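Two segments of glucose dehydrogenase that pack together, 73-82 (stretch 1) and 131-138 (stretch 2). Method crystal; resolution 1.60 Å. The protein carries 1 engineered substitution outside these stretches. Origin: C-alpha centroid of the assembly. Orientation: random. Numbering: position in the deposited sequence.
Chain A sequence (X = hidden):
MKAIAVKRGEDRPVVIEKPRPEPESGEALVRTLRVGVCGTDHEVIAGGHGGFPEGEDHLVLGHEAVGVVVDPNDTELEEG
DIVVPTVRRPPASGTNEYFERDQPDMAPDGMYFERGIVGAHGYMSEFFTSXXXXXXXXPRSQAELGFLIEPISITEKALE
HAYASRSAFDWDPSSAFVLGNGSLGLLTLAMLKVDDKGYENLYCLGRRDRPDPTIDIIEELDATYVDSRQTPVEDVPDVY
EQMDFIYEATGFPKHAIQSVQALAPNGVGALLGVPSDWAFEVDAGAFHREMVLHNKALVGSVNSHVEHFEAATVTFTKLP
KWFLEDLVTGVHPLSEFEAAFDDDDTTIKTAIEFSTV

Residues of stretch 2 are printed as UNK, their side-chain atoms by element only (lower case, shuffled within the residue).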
ATOM      1  N   ASN A  73     -40.022  14.874  -0.325  1.00 27.28           N
ATOM      2  CA  ASN A  73     -40.741  13.752   0.264  1.00 28.62           C
ATOM      3  C   ASN A  73     -40.569  13.852   1.785  1.00 24.17           C
ATOM      4  O   ASN A  73     -40.780  14.943   2.347  1.00 30.21           O
ATOM      5  CB  ASN A  73     -40.226  12.430  -0.340  1.00 31.74           C
ATOM      6  CG  ASN A  73     -41.146  11.243  -0.056  1.00 25.73           C
ATOM      7  OD1 ASN A  73     -42.376  11.394   0.013  1.00 31.03           O
ATOM      8  ND2 ASN A  73     -40.549  10.047   0.118  1.00 28.07           N
ATOM      9  N   ASP A  74     -40.174  12.791   2.477  1.00 25.86           N
ATOM     10  CA  ASP A  74     -40.010  12.876   3.932  1.00 30.49           C
ATOM     11  C   ASP A  74     -38.556  13.081   4.385  1.00 37.06           C
ATOM     12  O   ASP A  74     -38.187  12.811   5.531  1.00 31.70           O
ATOM     13  CB  ASP A  74     -40.688  11.689   4.643  1.00 28.76           C
ATOM     14  CG  ASP A  74     -40.131  10.332   4.246  1.00 45.25           C
ATOM     15  OD1 ASP A  74     -39.233  10.247   3.358  1.00 28.93           O
ATOM     16  OD2 ASP A  74     -40.557   9.277   4.788  1.00 26.69           O
ATOM     17  N   THR A  75     -37.736  13.631   3.488  1.00 27.13           N
ATOM     18  CA  THR A  75     -36.343  13.901   3.785  1.00 24.57           C
ATOM     19  C   THR A  75     -36.157  15.316   4.325  1.00 22.46           C
ATOM     20  O   THR A  75     -37.074  16.134   4.275  1.00 31.12           O
ATOM     21  CB  THR A  75     -35.463  13.744   2.522  1.00 23.16           C
ATOM     22  OG1 THR A  75     -35.697  14.823   1.610  1.00 24.12           O
ATOM     23  CG2 THR A  75     -35.821  12.443   1.759  1.00 23.74           C
ATOM     24  N   GLU A  76     -34.940  15.601   4.773  1.00 28.86           N
ATOM     25  CA  GLU A  76     -34.557  16.949   5.208  1.00 34.14           C
ATOM     26  C   GLU A  76     -33.984  17.811   4.096  1.00 41.46           C
ATOM     27  O   GLU A  76     -33.568  18.939   4.330  1.00 36.18           O
ATOM     28  CB  GLU A  76     -33.543  16.857   6.324  1.00 33.54           C
ATOM     29  CG  GLU A  76     -34.150  16.307   7.602  1.00 50.67           C
ATOM     30  CD  GLU A  76     -33.128  16.191   8.694  1.00 61.64           C
ATOM     31  OE1 GLU A  76     -32.331  15.235   8.644  1.00 75.73           O
ATOM     32  OE2 GLU A  76     -33.117  17.063   9.585  1.00 55.75           O
ATOM     33  N   LEU A  77     -33.955  17.288   2.882  1.00 29.30           N
ATOM     34  CA  LEU A  77     -33.622  18.116   1.725  1.00 24.93           C
ATOM     35  C   LEU A  77     -34.743  19.085   1.434  1.00 29.31           C
ATOM     36  O   LEU A  77     -35.867  18.953   1.953  1.00 33.23           O
ATOM     37  CB  LEU A  77     -33.368  17.211   0.508  1.00 21.47           C
ATOM     38  CG  LEU A  77     -32.189  16.282   0.626  1.00 27.20           C
ATOM     39  CD1 LEU A  77     -32.170  15.301  -0.549  1.00 26.08           C
ATOM     40  CD2 LEU A  77     -30.891  17.074   0.659  1.00 34.43           C
ATOM     41  N   GLU A  78     -34.437  20.081   0.619  1.00 25.29           N
ATOM     42  CA  GLU A  78     -35.371  21.111   0.209  1.00 25.64           C
ATOM     43  C   GLU A  78     -35.555  21.160  -1.301  1.00 35.95           C
ATOM     44  O   GLU A  78     -34.628  20.919  -2.071  1.00 27.53           O
ATOM     45  CB  GLU A  78     -34.867  22.478   0.684  1.00 25.96           C
ATOM     46  CG  GLU A  78     -34.710  22.551   2.183  1.00 32.78           C
ATOM     47  CD  GLU A  78     -34.305  23.933   2.667  1.00 57.85           C
ATOM     48  OE1 GLU A  78     -33.100  24.257   2.676  1.00 35.83           O
ATOM     49  OE2 GLU A  78     -35.203  24.700   3.036  1.00 70.84           O
ATOM     50  N   GLU A  79     -36.773  21.490  -1.701  1.00 26.68           N
ATOM     51  CA  GLU A  79     -37.135  21.770  -3.089  1.00 21.03           C
ATOM     52  C   GLU A  79     -36.218  22.854  -3.666  1.00 27.21           C
ATOM     53  O   GLU A  79     -35.990  23.886  -3.051  1.00 31.44           O
ATOM     54  CB  GLU A  79     -38.591  22.216  -3.145  1.00 35.70           C
ATOM     55  CG  GLU A  79     -39.177  22.260  -4.539  1.00 40.30           C
ATOM     56  CD  GLU A  79     -40.700  22.249  -4.537  1.00 61.08           C
ATOM     57  OE1 GLU A  79     -41.311  21.711  -3.585  1.00 60.64           O
ATOM     58  OE2 GLU A  79     -41.293  22.771  -5.503  1.00 64.12           O
ATOM     59  N   GLY A  80     -35.650  22.567  -4.833  1.00 26.05           N
ATOM     60  CA  GLY A  80     -34.677  23.424  -5.465  1.00 25.02           C
ATOM     61  C   GLY A  80     -33.213  23.166  -5.112  1.00 19.26           C
ATOM     62  O   GLY A  80     -32.340  23.784  -5.760  1.00 24.59           O
ATOM     63  N   ASP A  81     -32.905  22.306  -4.133  1.00 22.51           N
ATOM     64  CA  ASP A  81     -31.525  21.960  -3.781  1.00 20.31           C
ATOM     65  C   ASP A  81     -30.834  21.301  -4.981  1.00 24.00           C
ATOM     66  O   ASP A  81     -31.450  20.503  -5.702  1.00 20.94           O
ATOM     67  CB  ASP A  81     -31.435  20.962  -2.661  1.00 25.09           C
ATOM     68  CG  ASP A  81     -31.745  21.552  -1.318  1.00 46.14           C
ATOM     69  OD1 ASP A  81     -31.944  22.792  -1.252  1.00 34.38           O
ATOM     70  OD2 ASP A  81     -31.797  20.817  -0.302  1.00 28.21           O
ATOM     71  N   ILE A  82     -29.578  21.654  -5.189  1.00 20.76           N
ATOM     72  CA  ILE A  82     -28.754  21.013  -6.227  1.00 17.96           C
ATOM     73  C   ILE A  82     -28.008  19.878  -5.559  1.00 18.75           C
ATOM     74  O   ILE A  82     -27.270  20.067  -4.561  1.00 18.36           O
ATOM     75  CB  ILE A  82     -27.750  22.016  -6.880  1.00 16.78           C
ATOM     76  CG1 ILE A  82     -28.443  23.260  -7.423  1.00 17.11           C
ATOM     77  CG2 ILE A  82     -26.983  21.352  -8.003  1.00 18.31           C
ATOM     78  CD1 ILE A  82     -29.635  22.965  -8.292  1.00 18.52           C
ATOM     79  N   UNK A 131     -32.140   7.738  -1.890  1.00 18.29           N
ATOM     80  CA  UNK A 131     -32.141   8.026  -0.455  1.00 19.27           C
ATOM     81  C   UNK A 131     -31.466   9.384  -0.226  1.00 23.63           C
ATOM     82  O   UNK A 131     -30.444   9.694  -0.855  1.00 19.69           O
ATOM     83  c   UNK A 131     -31.532   6.430  -2.174  1.00 19.85           C
ATOM     84  c   UNK A 131     -31.312   6.876   0.133  1.00 21.04           C
ATOM     85  c   UNK A 131     -31.558   5.736  -0.831  1.00 21.43           C
ATOM     86  N   UNK A 132     -31.995  10.190   0.681  1.00 20.53           N
ATOM     87  CA  UNK A 132     -31.317  11.443   1.010  1.00 19.42           C
ATOM     88  C   UNK A 132     -29.889  11.246   1.496  1.00 23.80           C
ATOM     89  O   UNK A 132     -29.021  12.094   1.262  1.00 21.15           O
ATOM     90  c   UNK A 132     -32.277  11.627   3.347  1.00 27.23           C
ATOM     91  c   UNK A 132     -33.003  12.501   4.372  1.00 39.63           C
ATOM     92  o   UNK A 132     -33.798  11.946   5.172  1.00 45.16           O
ATOM     93  o   UNK A 132     -32.792  13.726   4.364  1.00 31.91           O
ATOM     94  c   UNK A 132     -32.095  12.289   2.000  1.00 26.30           C
ATOM     95  N   UNK A 133     -29.595  10.125   2.128  1.00 20.32           N
ATOM     96  CA  UNK A 133     -28.264   9.860   2.642  1.00 23.57           C
ATOM     97  C   UNK A 133     -27.221   9.686   1.537  1.00 20.96           C
ATOM     98  O   UNK A 133     -26.040   9.789   1.801  1.00 22.36           O
ATOM     99  c   UNK A 133     -28.269   8.623   3.540  1.00 22.52           C
ATOM    100  c   UNK A 133     -28.560   7.324   2.833  1.00 22.87           C
ATOM    101  c   UNK A 133     -27.588   5.739   4.556  1.00 29.82           C
ATOM    102  n   UNK A 133     -27.818   4.632   5.562  1.00 37.65           N
ATOM    103  c   UNK A 133     -28.856   6.183   3.846  1.00 26.10           C
ATOM    104  N   UNK A 134     -27.686   9.415   0.316  1.00 17.93           N
ATOM    105  CA  UNK A 134     -26.831   9.263  -0.867  1.00 18.22           C
ATOM    106  C   UNK A 134     -26.975  10.424  -1.846  1.00 19.24           C
ATOM    107  O   UNK A 134     -26.467  10.331  -2.970  1.00 18.55           O
ATOM    108  c   UNK A 134     -25.880   6.598   0.158  1.00 18.91           C
ATOM    109  c   UNK A 134     -27.111   7.937  -1.589  1.00 21.58           C
ATOM    110  o   UNK A 134     -26.552   3.475   1.923  1.00 22.78           O
ATOM    111  c   UNK A 134     -27.937   5.747  -0.637  1.00 18.66           C
ATOM    112  c   UNK A 134     -27.798   4.656   0.201  1.00 18.46           C
ATOM    113  c   UNK A 134     -26.709   4.553   1.031  1.00 22.78           C
ATOM    114  c   UNK A 134     -26.958   6.717  -0.689  1.00 16.80           C
ATOM    115  c   UNK A 134     -25.743   5.512   0.998  1.00 22.13           C
ATOM    116  N   UNK A 135     -27.625  11.499  -1.425  1.00 18.58           N
ATOM    117  CA  UNK A 135     -27.699  12.732  -2.207  1.00 17.06           C
ATOM    118  C   UNK A 135     -26.821  13.739  -1.500  1.00 21.24           C
ATOM    119  O   UNK A 135     -27.053  14.059  -0.329  1.00 23.12           O
ATOM    120  c   UNK A 135     -29.133  13.262  -2.329  1.00 19.24           C
ATOM    121  c   UNK A 135     -30.019  12.404  -3.240  1.00 18.23           C
ATOM    122  c   UNK A 135     -31.474  12.758  -3.171  1.00 20.91           C
ATOM    123  c   UNK A 135     -29.508  12.438  -4.700  1.00 19.36           C
ATOM    124  N   UNK A 136     -25.835  14.268  -2.220  1.00 18.16           N
ATOM    125  CA  UNK A 136     -24.925  15.239  -1.653  1.00 17.19           C
ATOM    126  C   UNK A 136     -25.263  16.617  -2.191  1.00 18.47           C
ATOM    127  O   UNK A 136     -25.172  16.875  -3.388  1.00 17.89           O
ATOM    128  c   UNK A 136     -23.465  14.881  -1.988  1.00 17.06           C
ATOM    129  c   UNK A 136     -23.146  13.456  -1.548  1.00 18.22           C
ATOM    130  c   UNK A 136     -22.518  15.914  -1.359  1.00 17.38           C
ATOM    131  N   UNK A 137     -25.673  17.528  -1.319  1.00 17.00           N
ATOM    132  CA  UNK A 137     -25.906  18.888  -1.743  1.00 16.97           C
ATOM    133  C   UNK A 137     -24.582  19.504  -2.135  1.00 15.04           C
ATOM    134  O   UNK A 137     -23.555  19.289  -1.480  1.00 18.18           O
ATOM    135  n   UNK A 137     -27.616  18.307   4.235  1.00 30.18           N
ATOM    136  n   UNK A 137     -29.102  19.995   3.817  1.00 35.83           N
ATOM    137  c   UNK A 137     -26.515  19.692  -0.588  1.00 22.15           C
ATOM    138  c   UNK A 137     -28.229  19.105   3.382  1.00 30.82           C
ATOM    139  c   UNK A 137     -27.974  19.299  -0.317  1.00 23.08           C
ATOM    140  n   UNK A 137     -27.929  19.010   2.087  1.00 27.13           N
ATOM    141  c   UNK A 137     -28.512  19.805   1.033  1.00 27.11           C
ATOM    142  N   UNK A 138     -24.615  20.261  -3.230  1.00 17.87           N
ATOM    143  CA  UNK A 138     -23.428  20.973  -3.700  1.00 15.56           C
ATOM    144  C   UNK A 138     -23.807  22.435  -3.883  1.00 16.69           C
ATOM    145  O   UNK A 138     -24.988  22.796  -4.057  1.00 17.94           O
ATOM    146  c   UNK A 138     -23.824  20.577  -6.191  1.00 18.58           C
ATOM    147  c   UNK A 138     -22.870  20.354  -5.019  1.00 15.95           C
ATOM    148  c   UNK A 138     -23.187  20.219  -7.544  1.00 18.07           C
ATOM    149  c   UNK A 138     -22.545  18.896  -4.845  1.00 15.45           C
TER

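Position 131 carries three side-chain carbons that close a ring onto its own backbone N, and its CA-to-CB bond points away from stretch 1, which it does not touch. The ring identifies Pro131.

At position 132 three carbons run out in a row and the third bears two oxygens, a carboxylate at the end of two methylene groups. CB points toward stretch 1, and one oxygen lies 2.9 Å from the backbone N of Glu76 and 3.2 Å from CB of Thr75. The residue is Glu132, with OE1 accepting the hydrogen bond from Glu76 N at an angle of 161°. Its CB also packs 3.9 Å from CD1 of Leu77.

Position 133 has four carbons in a row ending in a nitrogen; its CA-to-CB bond points away, and it makes no contact. This is Lys133. Position 134 shows one carbon followed by a six-carbon ring bearing one oxygen, a phenol out of reach of stretch 1, and therefore Tyr134. Its backbone N donates a hydrogen bond to Pro131 O (3.0 Å), the i to i+3 pattern of the 3-10 segment at 132-133.

Four carbons forked at the second mark position 135. CB faces stretch 1, and one branch end comes 3.7 Å from CD1 of Leu77, an apolar contact. The residue is Leu135, and the branch is CD1. At position 136 a single carbon carries two more, and the CA-to-CB bond points away: Val136.

Position 137 has three carbons, a nitrogen, and a carbon bearing two further nitrogens; the third carbon lies 3.6 Å from CD2 of Leu77 and 3.7 Å from OD2 of Asp81. The chain ends in a guanidinium, so this is Arg137, and the third carbon is CD. That same OD2 of Asp81 accepts a hydrogen bond from Glu78 N at 2.9 Å, within the type II turn from Glu78 to Asp81.

Position 138 holds four carbons forked at the first, one arm two carbons long; the first carbon of that arm lies 3.7 Å from CG2 of Ile82. This is Ile138, and the carbon is CG1.

The contact is fastened near both ends and filled between them by apolar packing. At one end the Glu132 carboxylate reaches the backbone of stretch 1; at the other, Ile138 N donates to Ile82 O at 3.0 Å and 166°, while Arg137 CA approaches the same Ile82 O at 3.3 Å in a CA-H...O contact. Between these anchors Leu77 spans the gap, its CD1 against Glu132 and Leu135 and its CD2 against Arg137, so one buried side chain touches three residues of stretch 2. Together the two segments bury 478 Å².

Stretch 2, residues 131-138: PEKYLVRI
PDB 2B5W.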